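PDB 3OFK: nodulation protein S from Bradyrhizobium sp., which probably transfers a methyl group from S-adenosyl-L-methionine to nitrogen during the synthesis of nodulation (Nod) factors. Local coordinates for residues 32-45 with 186-200. Sequence-based numbering, arbitrary orientation.
With SAH (S-adenosyl-L-homocysteine), chain E.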
# COMPACT_ATOMS: atom_id res chain seq x y z
N ASN A 32 13.12 -2.11 -10.68
CA ASN A 32 12.62 -3.46 -11.01
C ASN A 32 11.44 -3.38 -11.98
O ASN A 32 10.40 -2.80 -11.64
CB ASN A 32 12.20 -4.18 -9.75
CG ASN A 32 11.97 -5.67 -9.96
OD1 ASN A 32 11.93 -6.17 -11.07
ND2 ASN A 32 11.78 -6.37 -8.85
N PRO A 33 11.61 -3.93 -13.18
CA PRO A 33 10.49 -3.93 -14.13
C PRO A 33 9.18 -4.51 -13.57
O PRO A 33 8.11 -4.02 -13.92
CB PRO A 33 11.02 -4.77 -15.31
CG PRO A 33 12.29 -5.39 -14.85
CD PRO A 33 12.81 -4.57 -13.74
N PHE A 34 9.27 -5.51 -12.69
CA PHE A 34 8.08 -6.08 -12.02
C PHE A 34 7.40 -5.05 -11.13
O PHE A 34 6.18 -4.96 -11.10
CB PHE A 34 8.46 -7.31 -11.19
CG PHE A 34 7.42 -7.69 -10.15
CD1 PHE A 34 6.24 -8.34 -10.52
CD2 PHE A 34 7.62 -7.41 -8.80
CE1 PHE A 34 5.29 -8.70 -9.56
CE2 PHE A 34 6.68 -7.77 -7.83
CZ PHE A 34 5.51 -8.40 -8.21
N GLU A 35 8.20 -4.27 -10.41
CA GLU A 35 7.64 -3.25 -9.54
C GLU A 35 7.03 -2.14 -10.38
O GLU A 35 5.96 -1.64 -10.05
CB GLU A 35 8.67 -2.73 -8.53
CG GLU A 35 9.27 -3.81 -7.61
CD GLU A 35 8.28 -4.35 -6.60
OE1 GLU A 35 7.16 -3.81 -6.49
OE2 GLU A 35 8.63 -5.31 -5.91
N ARG A 36 7.66 -1.80 -11.51
CA ARG A 36 7.06 -0.80 -12.41
C ARG A 36 5.71 -1.29 -12.96
O ARG A 36 4.74 -0.51 -12.93
CB ARG A 36 8.03 -0.39 -13.55
CG ARG A 36 9.28 0.39 -13.09
CD ARG A 36 10.12 0.97 -14.28
NE ARG A 36 10.70 -0.05 -15.19
CZ ARG A 36 11.93 -0.57 -15.11
NH1 ARG A 36 12.79 -0.23 -14.16
NH2 ARG A 36 12.33 -1.46 -16.01
N GLU A 37 5.64 -2.56 -13.42
CA GLU A 37 4.38 -3.17 -13.90
C GLU A 37 3.32 -3.25 -12.79
O GLU A 37 2.14 -3.02 -13.04
CB GLU A 37 4.57 -4.58 -14.50
CG GLU A 37 3.52 -4.85 -15.59
CD GLU A 37 3.10 -6.30 -15.73
OE1 GLU A 37 3.96 -7.20 -15.65
OE2 GLU A 37 1.88 -6.52 -15.95
N ARG A 38 3.75 -3.57 -11.58
CA ARG A 38 2.83 -3.57 -10.44
C ARG A 38 2.20 -2.20 -10.20
O ARG A 38 0.99 -2.08 -9.99
CB ARG A 38 3.53 -4.03 -9.16
CG ARG A 38 2.60 -4.22 -8.01
CD ARG A 38 3.34 -4.81 -6.80
NE ARG A 38 4.41 -3.94 -6.31
CZ ARG A 38 4.24 -2.83 -5.56
NH1 ARG A 38 3.03 -2.38 -5.19
NH2 ARG A 38 5.31 -2.15 -5.17
N HIS A 39 3.06 -1.19 -10.23
CA HIS A 39 2.64 0.19 -10.14
C HIS A 39 1.71 0.62 -11.26
O HIS A 39 0.79 1.40 -11.02
CB HIS A 39 3.85 1.10 -10.11
CG HIS A 39 4.48 1.24 -8.77
ND1 HIS A 39 5.43 2.20 -8.49
CD2 HIS A 39 4.24 0.60 -7.60
CE1 HIS A 39 5.79 2.11 -7.22
NE2 HIS A 39 5.06 1.16 -6.66
N THR A 40 1.97 0.14 -12.47
CA THR A 40 1.07 0.39 -13.60
C THR A 40 -0.32 -0.16 -13.29
O THR A 40 -1.31 0.56 -13.44
CB THR A 40 1.64 -0.18 -14.93
OG1 THR A 40 2.91 0.45 -15.21
CG2 THR A 40 0.69 0.07 -16.08
N GLN A 41 -0.38 -1.41 -12.81
CA GLN A 41 -1.66 -2.00 -12.40
C GLN A 41 -2.31 -1.28 -11.23
O GLN A 41 -3.50 -0.99 -11.23
CB GLN A 41 -1.50 -3.49 -12.04
CG GLN A 41 -1.20 -4.41 -13.22
CD GLN A 41 -2.13 -4.22 -14.39
OE1 GLN A 41 -3.33 -3.98 -14.20
NE2 GLN A 41 -1.60 -4.33 -15.61
N LEU A 42 -1.52 -1.00 -10.23
CA LEU A 42 -2.01 -0.24 -9.09
C LEU A 42 -2.61 1.14 -9.52
O LEU A 42 -3.70 1.50 -9.08
CB LEU A 42 -0.89 -0.10 -8.05
CG LEU A 42 -1.30 0.15 -6.61
CD1 LEU A 42 -1.88 -1.14 -5.99
CD2 LEU A 42 -0.15 0.67 -5.79
N LEU A 43 -1.91 1.88 -10.39
CA LEU A 43 -2.43 3.16 -10.88
C LEU A 43 -3.65 2.95 -11.79
O LEU A 43 -4.59 3.71 -11.68
CB LEU A 43 -1.36 4.00 -11.60
CG LEU A 43 -1.73 5.46 -11.94
CD1 LEU A 43 -2.05 6.29 -10.71
CD2 LEU A 43 -0.64 6.14 -12.70
N ARG A 44 -3.65 1.92 -12.65
CA ARG A 44 -4.79 1.67 -13.53
C ARG A 44 -6.04 1.47 -12.68
O ARG A 44 -7.09 2.05 -12.96
CB ARG A 44 -4.59 0.44 -14.45
CG ARG A 44 -5.81 0.09 -15.31
CD ARG A 44 -5.59 -1.15 -16.18
NE ARG A 44 -5.38 -2.36 -15.37
CZ ARG A 44 -6.36 -3.08 -14.82
NH1 ARG A 44 -7.63 -2.72 -14.96
NH2 ARG A 44 -6.06 -4.17 -14.11
N LEU A 45 -5.92 0.64 -11.64
CA LEU A 45 -7.02 0.42 -10.73
C LEU A 45 -7.42 1.72 -10.02
O LEU A 45 -8.60 1.96 -9.81
CB LEU A 45 -6.68 -0.68 -9.69
CG LEU A 45 -6.46 -2.12 -10.21
CD1 LEU A 45 -6.06 -3.12 -9.10
CD2 LEU A 45 -7.67 -2.59 -10.94
N VAL A 186 -6.45 -8.25 -10.31
CA VAL A 186 -5.39 -8.53 -11.28
C VAL A 186 -4.26 -9.23 -10.61
O VAL A 186 -3.91 -8.94 -9.49
CB VAL A 186 -4.73 -7.25 -11.93
CG1 VAL A 186 -5.05 -7.18 -13.41
CG2 VAL A 186 -5.09 -5.96 -11.19
N GLN A 187 -3.64 -10.12 -11.36
CA GLN A 187 -2.44 -10.78 -10.93
C GLN A 187 -1.24 -10.12 -11.59
O GLN A 187 -1.33 -9.62 -12.71
CB GLN A 187 -2.53 -12.23 -11.35
CG GLN A 187 -1.55 -13.10 -10.64
CD GLN A 187 -1.78 -14.56 -10.93
OE1 GLN A 187 -2.82 -14.93 -11.50
NE2 GLN A 187 -0.83 -15.41 -10.54
N CYS A 188 -0.10 -10.15 -10.91
CA CYS A 188 1.09 -9.52 -11.40
C CYS A 188 2.28 -10.41 -11.12
O CYS A 188 2.57 -10.70 -9.97
CB CYS A 188 1.24 -8.19 -10.67
SG CYS A 188 1.69 -6.91 -11.74
N GLN A 189 3.01 -10.84 -12.14
CA GLN A 189 4.08 -11.80 -11.92
C GLN A 189 5.39 -11.37 -12.54
O GLN A 189 5.41 -10.86 -13.65
CB GLN A 189 3.67 -13.16 -12.47
CG GLN A 189 2.48 -13.74 -11.78
CD GLN A 189 2.47 -15.24 -11.80
OE1 GLN A 189 2.49 -15.88 -10.74
NE2 GLN A 189 2.48 -15.82 -12.99
N GLY A 190 6.48 -11.62 -11.83
CA GLY A 190 7.80 -11.22 -12.29
C GLY A 190 8.69 -12.37 -12.69
O GLY A 190 8.31 -13.19 -13.52
N GLN A 191 9.89 -12.42 -12.11
CA GLN A 191 10.93 -13.37 -12.50
C GLN A 191 10.99 -14.58 -11.57
O GLN A 191 11.59 -15.59 -11.92
CB GLN A 191 12.29 -12.67 -12.53
CG GLN A 191 12.75 -12.22 -13.90
CD GLN A 191 13.90 -13.06 -14.45
OE1 GLN A 191 13.95 -13.37 -15.64
NE2 GLN A 191 14.84 -13.43 -13.57
N SER A 192 10.39 -14.47 -10.40
CA SER A 192 10.51 -15.51 -9.40
C SER A 192 9.23 -15.70 -8.60
O SER A 192 8.24 -14.95 -8.77
CB SER A 192 11.65 -15.16 -8.45
OG SER A 192 11.28 -14.04 -7.63
N ALA A 193 9.26 -16.70 -7.72
CA ALA A 193 8.16 -16.96 -6.81
C ALA A 193 7.87 -15.74 -5.92
O ALA A 193 6.71 -15.46 -5.62
CB ALA A 193 8.45 -18.22 -5.98
N ASP A 194 8.93 -15.02 -5.51
CA ASP A 194 8.82 -13.76 -4.73
C ASP A 194 8.07 -12.62 -5.44
O ASP A 194 7.64 -11.65 -4.80
CB ASP A 194 10.22 -13.20 -4.38
CG ASP A 194 10.90 -13.91 -3.21
OD1 ASP A 194 11.93 -13.36 -2.74
OD2 ASP A 194 10.44 -14.99 -2.78
N GLU A 195 7.99 -12.70 -6.77
CA GLU A 195 7.36 -11.67 -7.58
C GLU A 195 6.04 -12.19 -8.10
O GLU A 195 5.91 -12.62 -9.26
CB GLU A 195 8.29 -11.19 -8.71
CG GLU A 195 9.40 -10.28 -8.18
CD GLU A 195 10.52 -9.95 -9.16
OE1 GLU A 195 10.49 -10.36 -10.35
OE2 GLU A 195 11.45 -9.27 -8.70
N ASP A 196 5.05 -12.20 -7.20
CA ASP A 196 3.74 -12.74 -7.52
C ASP A 196 2.68 -12.12 -6.65
O ASP A 196 2.48 -12.55 -5.51
CB ASP A 196 3.70 -14.25 -7.39
CG ASP A 196 2.36 -14.85 -7.79
OD1 ASP A 196 1.49 -14.15 -8.37
OD2 ASP A 196 2.17 -16.05 -7.53
N CYS A 197 1.99 -11.16 -7.24
CA CYS A 197 1.20 -10.18 -6.54
C CYS A 197 -0.24 -10.30 -6.97
O CYS A 197 -0.53 -10.59 -8.13
CB CYS A 197 1.70 -8.80 -6.93
SG CYS A 197 0.79 -7.47 -6.20
N LEU A 198 -1.14 -10.07 -6.03
CA LEU A 198 -2.57 -10.01 -6.32
C LEU A 198 -3.00 -8.61 -5.97
O LEU A 198 -2.64 -8.11 -4.92
CB LEU A 198 -3.34 -11.02 -5.46
CG LEU A 198 -4.73 -11.47 -5.90
CD1 LEU A 198 -4.78 -11.90 -7.38
CD2 LEU A 198 -5.15 -12.62 -5.00
N LEU A 199 -3.72 -7.96 -6.89
CA LEU A 199 -4.31 -6.67 -6.63
C LEU A 199 -5.80 -6.81 -6.82
O LEU A 199 -6.25 -7.56 -7.70
CB LEU A 199 -3.79 -5.59 -7.59
CG LEU A 199 -2.29 -5.53 -7.88
CD1 LEU A 199 -1.90 -4.24 -8.65
CD2 LEU A 199 -1.56 -5.59 -6.58
N ALA A 200 -6.55 -6.09 -6.00
CA ALA A 200 -8.00 -6.05 -6.08
C ALA A 200 -8.48 -4.64 -5.73
O ALA A 200 -7.96 -3.98 -4.82
CB ALA A 200 -8.63 -7.09 -5.15
N SAH E . 2.74 1.29 -1.18
CA SAH E . 4.04 1.47 -1.82
CB SAH E . 5.16 1.22 -0.82
CG SAH E . 5.35 -0.17 -0.25
SD SAH E . 6.85 -0.39 0.76
C SAH E . 4.24 0.60 -3.07
O SAH E . 3.48 -0.35 -3.32
OXT SAH E . 5.16 0.83 -3.85
C5' SAH E . 5.99 -0.41 2.37
C4' SAH E . 5.81 0.91 3.10
O4' SAH E . 4.90 0.71 4.18
C3' SAH E . 7.10 1.47 3.70
O3' SAH E . 7.18 2.88 3.45
C2' SAH E . 6.94 1.17 5.20
O2' SAH E . 7.63 2.09 6.01
C1' SAH E . 5.45 1.30 5.34
N9 SAH E . 4.81 0.67 6.52
C8 SAH E . 5.10 -0.55 7.08
N7 SAH E . 4.24 -0.76 8.10
C5 SAH E . 3.41 0.29 8.21
C6 SAH E . 2.33 0.51 9.07
N6 SAH E . 2.08 -0.40 10.05
N1 SAH E . 1.63 1.68 8.94
C2 SAH E . 1.97 2.59 7.94
N3 SAH E . 3.02 2.34 7.07
C4 SAH E . 3.73 1.19 7.19
O HOH W 1 12.47 -8.72 -11.81
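The aliphatic part of E195 lies over one face of the F34 ring, the two side chains running counter to each other, with E195 CB 3.7 Å from the ring centroid and 3° off the normal, a CH-pi contact. F34 CE1 meets C188 O at the ring edge (3.4 Å), and F34 CZ touches C197 CB. N32 donates from ND2 to E195 OE2 (2.9 Å, 169° at the hydrogen); the carboxylate is met from above its plane. N32 OD1 caps F34 N and shares a water with E195 OE1. Helix 33-45 thus packs on the antiparallel hairpin that ends the sheet of this Rossmann-like methyltransferase, running 11° from strand 196-200. Further along, L45 CD1 meets V186 CG2 tip to tip at 3.7 Å, while L199 CD1 lies 3.5 Å from Q41 CB. R38 CD rests 3.7 Å from C197 SG; its chain then bends at chi3, bringing NE and NH2 side-on into a salt bridge with E35 OE1, while NH1 hydrogen-bonds SAH O (2.8 Å) and NH2 reaches SAH O and OXT at longer range. A leucine here would probably leave that carboxylate without the guanidinium's bonds and E35 without its salt-bridge mate. H39 NE2 donates a hydrogen bond to SAH OXT, in the imidazole plane.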